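Local coordinates for uncharacterized protein (PDB 5D66) that is of unknown function but folds as an ankyrin repeat domain, a scaffold that in other proteins commonly serves to bind protein partners, at residues A[3-6]-A[7-10]; A[69-72]-A[73-76]; A[114-117]-A[118-121]; A[168-171]-A[172-176]; A[177-180]-A[181-185]. All coordinates share one frame; numbering follows the deposited sequence. Where two conformers were deposited one is given.

Interaction 1: residues A[3-6]-A[7-10]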
# COMPACT_ATOMS: atom_id res chain seq x y z
N ASP A 3 -15.96 -27.47 7.52
CA ASP A 3 -16.78 -26.34 7.01
C ASP A 3 -16.52 -26.15 5.52
O ASP A 3 -15.85 -26.98 4.88
CB ASP A 3 -16.53 -25.04 7.84
CG ASP A 3 -15.08 -24.59 7.80
OD1 ASP A 3 -14.29 -25.23 7.07
OD2 ASP A 3 -14.73 -23.59 8.51
N GLU A 4 -17.03 -25.05 4.98
CA GLU A 4 -17.04 -24.86 3.55
C GLU A 4 -15.65 -24.49 3.00
O GLU A 4 -15.22 -25.02 1.97
CB GLU A 4 -18.08 -23.79 3.18
N TYR A 5 -14.94 -23.63 3.70
CA TYR A 5 -13.64 -23.07 3.23
C TYR A 5 -12.65 -23.12 4.38
O TYR A 5 -12.34 -22.11 5.02
CB TYR A 5 -13.93 -21.66 2.72
CG TYR A 5 -14.76 -21.67 1.45
CD1 TYR A 5 -14.28 -22.20 0.26
CD2 TYR A 5 -16.07 -21.22 1.46
CE1 TYR A 5 -15.05 -22.23 -0.88
CE2 TYR A 5 -16.88 -21.25 0.32
CZ TYR A 5 -16.36 -21.74 -0.86
OH TYR A 5 -17.09 -21.76 -2.01
N PRO A 6 -12.13 -24.31 4.68
CA PRO A 6 -11.31 -24.46 5.88
C PRO A 6 -9.96 -23.74 5.83
O PRO A 6 -9.44 -23.37 6.88
CB PRO A 6 -11.18 -25.98 6.01
CG PRO A 6 -11.37 -26.48 4.68
CD PRO A 6 -12.38 -25.59 4.02
N LEU A 7 -9.37 -23.58 4.65
CA LEU A 7 -8.10 -22.89 4.57
C LEU A 7 -8.25 -21.42 4.99
O LEU A 7 -7.41 -20.87 5.68
CB LEU A 7 -7.51 -22.97 3.18
CG LEU A 7 -6.11 -22.38 3.02
CD1 LEU A 7 -5.06 -23.12 3.86
CD2 LEU A 7 -5.68 -22.35 1.58
N HIS A 8 -9.38 -20.83 4.60
CA HIS A 8 -9.67 -19.44 4.91
C HIS A 8 -9.81 -19.26 6.42
O HIS A 8 -9.31 -18.29 6.99
CB HIS A 8 -10.90 -18.99 4.19
CG HIS A 8 -10.76 -19.01 2.69
ND1 HIS A 8 -10.72 -20.20 1.98
CD2 HIS A 8 -10.66 -18.00 1.77
CE1 HIS A 8 -10.58 -19.91 0.71
NE2 HIS A 8 -10.51 -18.59 0.56
N MSE A 9 -10.52 -20.18 7.07
CA MSE A 9 -10.69 -20.08 8.52
C MSE A 9 -9.34 -20.24 9.22
O MSE A 9 -9.00 -19.52 10.18
CB MSE A 9 -11.66 -21.15 9.04
CG MSE A 9 -11.90 -21.02 10.59
SE MSE A 9 -13.02 -19.42 11.03
CE MSE A 9 -11.94 -18.17 11.90
N ALA A 10 -8.54 -21.18 8.75
CA ALA A 10 -7.21 -21.40 9.34
C ALA A 10 -6.35 -20.14 9.18
O ALA A 10 -5.66 -19.72 10.11
CB ALA A 10 -6.55 -22.60 8.74
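The carbonyl oxygen of Y5 is shared by two backbone donors of the following turn, H8 N at 3.3 Å and M9 N at 3.4 Å, both weak bonds. This is the opening turn of helix 6-12, with Y5 at the N-cap, and Y5-P6-L7-H8 occupies the place of the Thr-Pro-Leu-His tetrapeptide that starts the first helix of an ankyrin repeat. Proline suits the first helical position because it has no N-H to leave without a partner, while its own carbonyl takes part normally: P6 O accepts from A10 N at 3.0 Å, a nearly straight bond.

Y5 and H8 form an offset edge-to-face aromatic pair, the edge of the tyrosine turned toward the face of the imidazole, with the planes 74° apart and the centroids separated by 5.7 Å. H8 sends its CG beside its own backbone N (chi1 -64°), which carries the ring back toward the start of the helix. Its far nitrogen, NE2, makes a weak hydrogen bond to S37 O, joining the helix to the next loop. L7, apolar and buried, is directed inward among I22 and A39, and the small A10 fits against L18 and I19. On the exposed flank D3 OD2 comes within 4.0 Å of CB of selenomethionine M9, the side chains crossing at about a right angle; beside the aromatic pair, Y5 CB lies 3.6 Å from H8 ND1.

Interaction 2: residues A[69-72]-A[73-76]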
# COMPACT_ATOMS: atom_id res chain seq x y z
N GLN A 69 -11.32 -4.65 -4.93
CA GLN A 69 -10.03 -4.42 -5.62
C GLN A 69 -8.83 -4.32 -4.70
O GLN A 69 -7.79 -3.82 -5.11
CB GLN A 69 -10.10 -3.22 -6.59
CG GLN A 69 -11.15 -3.37 -7.70
CD GLN A 69 -10.66 -2.60 -8.96
OE1 GLN A 69 -9.55 -2.80 -9.47
NE2 GLN A 69 -11.54 -1.81 -9.53
N ASP A 70 -8.91 -4.90 -3.51
CA ASP A 70 -7.74 -5.08 -2.67
C ASP A 70 -7.04 -6.35 -3.06
O ASP A 70 -7.64 -7.38 -3.32
CB ASP A 70 -8.11 -5.14 -1.19
CG ASP A 70 -8.40 -3.80 -0.61
OD1 ASP A 70 -7.91 -2.75 -1.12
OD2 ASP A 70 -8.99 -3.81 0.50
N SER A 71 -5.72 -6.31 -3.03
CA SER A 71 -4.84 -7.48 -3.06
C SER A 71 -4.05 -7.52 -1.79
O SER A 71 -3.90 -6.50 -1.08
CB SER A 71 -3.88 -7.47 -4.25
OG SER A 71 -2.97 -6.39 -4.09
N PRO A 72 -3.39 -8.65 -1.50
CA PRO A 72 -2.52 -8.70 -0.31
C PRO A 72 -1.46 -7.58 -0.30
O PRO A 72 -1.27 -6.91 0.69
CB PRO A 72 -1.96 -10.12 -0.32
CG PRO A 72 -3.11 -10.90 -0.96
CD PRO A 72 -3.67 -9.99 -2.01
N TYR A 73 -0.77 -7.41 -1.44
CA TYR A 73 0.23 -6.34 -1.57
C TYR A 73 -0.42 -4.96 -1.34
O TYR A 73 0.09 -4.14 -0.57
CB TYR A 73 0.88 -6.46 -2.94
CG TYR A 73 1.44 -5.15 -3.47
CD1 TYR A 73 2.55 -4.57 -2.90
CD2 TYR A 73 0.81 -4.48 -4.50
CE1 TYR A 73 3.04 -3.35 -3.40
CE2 TYR A 73 1.29 -3.28 -5.01
CZ TYR A 73 2.37 -2.70 -4.41
OH TYR A 73 2.86 -1.48 -4.87
N LEU A 74 -1.49 -4.64 -2.08
CA LEU A 74 -2.07 -3.31 -2.00
C LEU A 74 -2.56 -2.98 -0.60
O LEU A 74 -2.39 -1.86 -0.11
CB LEU A 74 -3.19 -3.13 -3.01
CG LEU A 74 -2.78 -3.04 -4.43
CD1 LEU A 74 -3.98 -3.30 -5.37
CD2 LEU A 74 -2.23 -1.66 -4.74
N TYR A 75 -3.21 -3.94 0.05
CA TYR A 75 -3.79 -3.75 1.35
C TYR A 75 -2.67 -3.63 2.41
O TYR A 75 -2.73 -2.78 3.31
CB TYR A 75 -4.66 -4.93 1.74
CG TYR A 75 -5.50 -4.74 2.96
CD1 TYR A 75 -6.77 -4.23 2.86
CD2 TYR A 75 -5.05 -5.07 4.21
CE1 TYR A 75 -7.56 -4.01 3.97
CE2 TYR A 75 -5.82 -4.87 5.31
CZ TYR A 75 -7.09 -4.35 5.21
OH TYR A 75 -7.90 -4.18 6.32
N ALA A 76 -1.64 -4.48 2.34
CA ALA A 76 -0.55 -4.40 3.31
C ALA A 76 0.12 -3.02 3.20
O ALA A 76 0.49 -2.43 4.23
CB ALA A 76 0.47 -5.50 3.13
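S71 receives two backbone N-H groups at the start of helix 72-79, one on its side chain and one on its carbonyl. The hydroxyl oxygen OG accepts from L74 N at 3.0 Å, the classical N-cap bond, and S71 O accepts from Y75 N at 2.9 Å, with the donor nearly along the C=O axis. The hydroxyl is brought there by a first torsion that sets OG between the backbone N and the carbonyl carbon (chi1 66°), folding it back over the helix end. There it also touches the leucine, 3.4 Å from L74 CG. P72 follows as the first helical residue, where the missing N-H costs nothing, and P72 O takes A76 N at 3.0 Å. The backbone of Y73 hydrogen-bonds with that of V62. The peptide nitrogen S71 N, by contrast, is buried with no partner.

D70 OD2 reaches the edge of the Y75 ring near the ring plane, 3.3 Å from CD1, so that the carboxylate meets the ring's positive rim and its plane stands 73° from that of the ring. D70 N is satisfied by D66 OD1, and D70 OD1 has a long, weak ion pair with R100. At the outer end, Q69 OE1 accepts from K65 NZ. The ring of Y73 packs on L85, L89 and A105, with T88 and S97 also touching it. The run S71-P72-Y73-L74 occupies the place of the Thr-Pro-Leu-His element of ankyrin repeats, keeping its proline, with serine as N-cap where threonine is usual.

Interaction 3: residues A[114-117]-A[118-121]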
# COMPACT_ATOMS: atom_id res chain seq x y z
N HIS A 114 2.45 6.56 7.03
CA HIS A 114 3.22 5.36 7.35
C HIS A 114 4.64 5.52 6.75
O HIS A 114 4.89 5.12 5.62
CB HIS A 114 2.55 4.08 6.75
CG HIS A 114 1.20 3.77 7.26
ND1 HIS A 114 0.84 3.84 8.58
CD2 HIS A 114 0.10 3.33 6.59
CE1 HIS A 114 -0.41 3.41 8.73
NE2 HIS A 114 -0.89 3.13 7.53
N VAL A 115 5.52 6.16 7.53
CA VAL A 115 6.79 6.61 6.98
C VAL A 115 7.64 5.43 6.44
O VAL A 115 8.17 5.50 5.33
CB VAL A 115 7.61 7.42 8.04
CG1 VAL A 115 8.96 7.86 7.48
CG2 VAL A 115 6.86 8.63 8.52
N GLU A 116 7.79 4.37 7.24
CA GLU A 116 8.68 3.27 6.82
C GLU A 116 8.07 2.52 5.64
O GLU A 116 8.80 2.04 4.78
CB GLU A 116 8.99 2.31 7.96
CG GLU A 116 9.77 2.96 9.08
CD GLU A 116 10.97 3.68 8.60
OE1 GLU A 116 11.74 3.15 7.78
OE2 GLU A 116 11.16 4.85 8.97
N THR A 117 6.75 2.47 5.55
CA THR A 117 6.08 1.86 4.39
C THR A 117 6.34 2.70 3.12
O THR A 117 6.67 2.16 2.07
CB THR A 117 4.61 1.70 4.64
OG1 THR A 117 4.39 0.85 5.77
CG2 THR A 117 3.90 1.10 3.47
N VAL A 118 6.24 4.03 3.24
CA VAL A 118 6.60 4.91 2.16
C VAL A 118 8.06 4.69 1.71
O VAL A 118 8.34 4.53 0.53
CB VAL A 118 6.33 6.39 2.53
CG1 VAL A 118 7.02 7.35 1.53
CG2 VAL A 118 4.85 6.64 2.63
N ARG A 119 8.95 4.66 2.68
CA ARG A 119 10.37 4.45 2.37
C ARG A 119 10.55 3.14 1.57
O ARG A 119 11.27 3.10 0.58
CB ARG A 119 11.20 4.46 3.67
CG ARG A 119 12.67 4.54 3.44
CD ARG A 119 13.50 4.32 4.74
NE ARG A 119 13.01 4.94 5.99
CZ ARG A 119 13.09 6.25 6.28
NH1 ARG A 119 13.73 7.09 5.50
NH2 ARG A 119 12.55 6.69 7.41
N THR A 120 9.94 2.09 2.05
CA THR A 120 10.02 0.76 1.47
C THR A 120 9.49 0.74 0.06
O THR A 120 10.11 0.12 -0.84
CB THR A 120 9.30 -0.23 2.37
OG1 THR A 120 9.98 -0.31 3.66
CG2 THR A 120 9.23 -1.64 1.80
N LEU A 121 8.33 1.33 -0.17
CA LEU A 121 7.72 1.36 -1.48
C LEU A 121 8.48 2.20 -2.48
O LEU A 121 8.58 1.85 -3.64
CB LEU A 121 6.25 1.75 -1.37
CG LEU A 121 5.36 0.69 -0.67
CD1 LEU A 121 4.00 1.33 -0.38
CD2 LEU A 121 5.16 -0.52 -1.48
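E116 bends at its second torsion (chi2 -51°) and R119 at its third (chi3 -41°), and these two turns bring carboxylate and guanidinium together one helical turn apart. The site is the start of helix 115-124 in the ankyrin fold, a family in which a Gly-His pair often precedes such a helix. The grip is side-on and bidentate: R119 NE donates to E116 OE1 at 2.8 Å and R119 NH2 to E116 OE2 at 2.8 Å. Both acceptors lie in the guanidinium plane and are met on their syn sides, somewhat out of the carboxylate plane, the two planes being 26° apart. Each side chain has two conformers, so this salt bridge belongs to one of the alternatives. Both residues are exposed, where an ion pair can form without burying charge.

The helix itself is held by backbone bonds, beginning with V118 N to H114 O at 2.9 Å. On the buried flank V118 lies on L106 and A109, and T117 offers its CG2 methyl to L121 CD1, 3.9 Å away. T120 has its hydroxyl folded back on the preceding turn. E116 O accepts T120 OG1 at 2.9 Å and T120 N at 3.0 Å, from opposite faces of the carbonyl plane.

Interaction 4: residues A[168-171]-A[172-176]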
# COMPACT_ATOMS: atom_id res chain seq x y z
N LEU A 168 3.22 18.51 -10.12
CA LEU A 168 2.00 17.78 -10.53
C LEU A 168 0.87 18.19 -9.63
O LEU A 168 0.86 17.90 -8.44
CB LEU A 168 2.21 16.26 -10.52
CG LEU A 168 3.13 15.74 -11.60
CD1 LEU A 168 3.30 14.22 -11.42
CD2 LEU A 168 2.75 16.07 -13.02
N ALA A 169 -0.05 18.96 -10.20
CA ALA A 169 -1.19 19.56 -9.52
C ALA A 169 -2.39 18.60 -9.42
O ALA A 169 -2.45 17.60 -10.13
CB ALA A 169 -1.54 20.84 -10.23
N ASP A 170 -3.35 18.96 -8.56
CA ASP A 170 -4.61 18.25 -8.45
C ASP A 170 -5.48 18.48 -9.68
O ASP A 170 -5.10 19.18 -10.65
CB ASP A 170 -5.28 18.53 -7.12
CG ASP A 170 -5.88 19.94 -6.97
OD1 ASP A 170 -6.11 20.60 -8.02
OD2 ASP A 170 -6.19 20.33 -5.80
N LYS A 171 -6.67 17.88 -9.71
CA LYS A 171 -7.55 18.01 -10.88
C LYS A 171 -7.93 19.43 -11.17
O LYS A 171 -8.20 19.77 -12.31
CB LYS A 171 -8.85 17.24 -10.69
CG LYS A 171 -8.74 15.83 -11.01
CD LYS A 171 -10.05 15.19 -10.76
CE LYS A 171 -9.94 13.73 -10.99
NZ LYS A 171 -11.15 13.14 -10.44
N ASP A 172 -7.97 20.26 -10.12
CA ASP A 172 -8.44 21.63 -10.21
C ASP A 172 -7.29 22.61 -10.42
O ASP A 172 -7.47 23.84 -10.31
CB ASP A 172 -9.19 21.97 -8.91
CG ASP A 172 -10.21 20.89 -8.53
OD1 ASP A 172 -10.95 20.41 -9.45
OD2 ASP A 172 -10.25 20.51 -7.33
N GLY A 173 -6.10 22.08 -10.72
CA GLY A 173 -4.95 22.91 -11.03
C GLY A 173 -4.18 23.44 -9.82
O GLY A 173 -3.26 24.26 -10.00
N ILE A 174 -4.54 23.02 -8.61
CA ILE A 174 -3.87 23.51 -7.41
C ILE A 174 -2.62 22.68 -7.16
O ILE A 174 -2.68 21.44 -7.06
CB ILE A 174 -4.80 23.58 -6.26
CG1 ILE A 174 -5.99 24.44 -6.61
CG2 ILE A 174 -4.06 24.11 -5.03
CD1 ILE A 174 -6.99 24.48 -5.52
N THR A 175 -1.49 23.36 -7.08
CA THR A 175 -0.22 22.70 -6.98
C THR A 175 0.09 22.25 -5.54
O THR A 175 -0.46 22.81 -4.56
CB THR A 175 0.86 23.66 -7.46
OG1 THR A 175 0.93 24.75 -6.55
CG2 THR A 175 0.67 24.09 -8.93
N PRO A 176 1.04 21.33 -5.38
CA PRO A 176 1.52 21.03 -4.02
C PRO A 176 1.94 22.30 -3.25
O PRO A 176 1.60 22.40 -2.08
CB PRO A 176 2.70 20.10 -4.35
CG PRO A 176 2.26 19.37 -5.58
CD PRO A 176 1.62 20.42 -6.39
O HOH W 1 -8.71 21.70 -5.36
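D170 OD1 meets two backbone N-H groups across the loop, I174 N at 2.9 Å and, weakly, D172 N at 2.8 Å, the latter closing an Asx turn. The bond from I174 N comes from above the carboxylate plane. Around this carboxylate the backbone makes a type I turn from D170 to G173, with G173 N to D170 O at 3.1 Å, and D170 N binds I174 O at 3.0 Å, so that the chain returns on itself before helix 176-183. The carboxylate is turned across the loop toward I174 because CG lies between the backbone N and the carbonyl carbon (chi1 72°).

G173 suits the corner through its positive phi, 83°. A169 offers only a methyl, which rests 3.4 Å from I174 O. Further out, T175 is the N-cap whose OG1 takes Q178 N, and P176 packs on L139 and I143; the whole is the Asp-Gly-x-Thr-Pro turn of ankyrin repeats.

D170 OD2 accepts from H179 NE2 and from a water that also donates to D172 OD2. The two aspartates are like charges, D170 OD1 and D172 OD2 being 4.2 Å apart, so the water probably eases their repulsion, while the donors gathered round D170 would favour its ionised form.

Interaction 5: residues A[177-180]-A[181-185]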
# COMPACT_ATOMS: atom_id res chain seq x y z
N LEU A 177 2.67 23.21 -3.90
CA LEU A 177 3.11 24.43 -3.23
C LEU A 177 1.92 25.24 -2.74
O LEU A 177 1.93 25.72 -1.59
CB LEU A 177 3.96 25.22 -4.18
CG LEU A 177 4.53 26.53 -3.62
CD1 LEU A 177 5.39 26.28 -2.42
CD2 LEU A 177 5.30 27.26 -4.71
N GLN A 178 0.93 25.45 -3.58
CA GLN A 178 -0.24 26.20 -3.15
C GLN A 178 -0.98 25.51 -2.02
O GLN A 178 -1.40 26.16 -1.07
CB GLN A 178 -1.14 26.51 -4.33
CG GLN A 178 -2.26 27.50 -3.96
CD GLN A 178 -1.72 28.84 -3.37
OE1 GLN A 178 -0.95 29.55 -4.03
NE2 GLN A 178 -2.03 29.12 -2.09
N HIS A 179 -1.13 24.19 -2.11
CA HIS A 179 -1.74 23.45 -1.03
C HIS A 179 -1.02 23.64 0.29
O HIS A 179 -1.66 23.79 1.35
CB HIS A 179 -1.88 21.97 -1.37
CG HIS A 179 -3.05 21.66 -2.24
ND1 HIS A 179 -4.35 21.90 -1.85
CD2 HIS A 179 -3.13 21.08 -3.45
CE1 HIS A 179 -5.19 21.47 -2.75
NE2 HIS A 179 -4.48 21.00 -3.75
N ALA A 180 0.30 23.60 0.27
CA ALA A 180 1.09 23.81 1.48
C ALA A 180 0.91 25.23 2.01
O ALA A 180 0.76 25.46 3.23
CB ALA A 180 2.52 23.51 1.20
N ARG A 181 0.95 26.20 1.11
CA ARG A 181 0.84 27.62 1.51
C ARG A 181 -0.52 27.89 2.12
O ARG A 181 -0.64 28.60 3.12
CB ARG A 181 1.12 28.48 0.29
CG ARG A 181 2.57 28.67 -0.02
CD ARG A 181 2.84 29.37 -1.29
NE ARG A 181 4.26 29.65 -1.43
CZ ARG A 181 4.81 30.12 -2.54
NH1 ARG A 181 4.08 30.32 -3.64
NH2 ARG A 181 6.10 30.41 -2.56
N THR A 182 -1.60 27.39 1.50
CA THR A 182 -2.95 27.62 1.97
C THR A 182 -3.12 27.13 3.42
O THR A 182 -3.92 27.68 4.16
CB THR A 182 -3.95 26.99 0.99
OG1 THR A 182 -4.00 27.78 -0.21
CG2 THR A 182 -5.31 26.91 1.58
N ARG A 183 -2.39 26.07 3.76
CA ARG A 183 -2.46 25.43 5.05
C ARG A 183 -1.42 25.94 6.02
O ARG A 183 -1.46 25.56 7.21
CB ARG A 183 -2.32 23.94 4.87
CG ARG A 183 -3.56 23.35 4.22
CD ARG A 183 -3.36 21.95 3.73
NE ARG A 183 -4.57 21.41 3.09
CZ ARG A 183 -5.00 21.75 1.88
NH1 ARG A 183 -4.30 22.56 1.10
NH2 ARG A 183 -6.15 21.20 1.42
N GLY A 184 -0.52 26.83 5.61
CA GLY A 184 0.50 27.32 6.50
C GLY A 184 1.54 26.30 6.91
O GLY A 184 2.14 26.40 7.97
N TYR A 185 1.79 25.32 6.05
CA TYR A 185 2.76 24.26 6.35
C TYR A 185 4.16 24.69 5.93
O TYR A 185 4.57 24.50 4.79
CB TYR A 185 2.36 22.96 5.62
CG TYR A 185 1.10 22.31 6.15
CD1 TYR A 185 0.54 22.56 7.37
CD2 TYR A 185 0.46 21.38 5.32
CE1 TYR A 185 -0.57 21.88 7.82
CE2 TYR A 185 -0.66 20.69 5.76
CZ TYR A 185 -1.19 20.95 7.00
OH TYR A 185 -2.29 20.28 7.47
O HOH W 2 1.52 29.05 -4.79
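Side-chain polar bonds come in two sets. R183, with its chain extended from CG to NE, lies alongside H179 and, with its guanidinium turned at chi4 (75°), gives NH1 to two acceptors: H179 O at 2.9 Å, in the guanidinium plane, and H179 ND1 at 3.0 Å, a weak bond that meets the imidazole at its edge. H179 NE2 donates to D170 OD2, which leaves ND1 as the acceptor. On the exposed flank Q178 is bent at chi2 (57°), which lets NE2 donate to T182 OG1 at 3.0 Å with the hydroxyl in the amide plane; each residue has a second conformer, so this bond describes one state. Its other end, Q178 OE1, accepts from a water that in turn accepts from R181 NH1, while R181 NE makes a salt bridge with E189.

Backbone bonds bring the helix to its end. Helix 176-183, begun by the Thr-Pro-Leu part of the ankyrin motif, stops in a Schellman motif, where glycine suits the positive phi of G184 (69°), Y185 N returns to A180 O at 3.0 Å and G184 N to R181 O at 3.1 Å.

Packing contacts make a third group. L177 lays CD2 over one face of the R181 guanidinium, toward its rim, 3.5 Å from NH1. A180, small enough for close helix packing, sits against I188 of helix 186-194. R183 CB lies 3.6 Å above the plane of the Y185 ring, over its centre.

Overall arrangement
The five contacts follow one another along the chain and lie along an elongated, all-helical ankyrin stack, from helix 6-12 to the last helix pair. Interactions 1 and 5 sit toward opposite ends, their centres about 50 Å apart, with interactions 2 and 3 nearer the middle. Interactions 1, 2 and 4 concern the approach to or start of helices 6-12, 72-79 and 176-183; interaction 3 lies on helix 115-124, and interaction 5 on helix 176-183. Direct contact joins two pairs: Y73 CE1 packs on L121 CD2 at 4.0 Å between interactions 2 and 3, and interactions 4 and 5, about 12 Å apart by centre, meet at D170 and H179. Similar local motifs thus recur along the solenoid expected of ankyrin repeats.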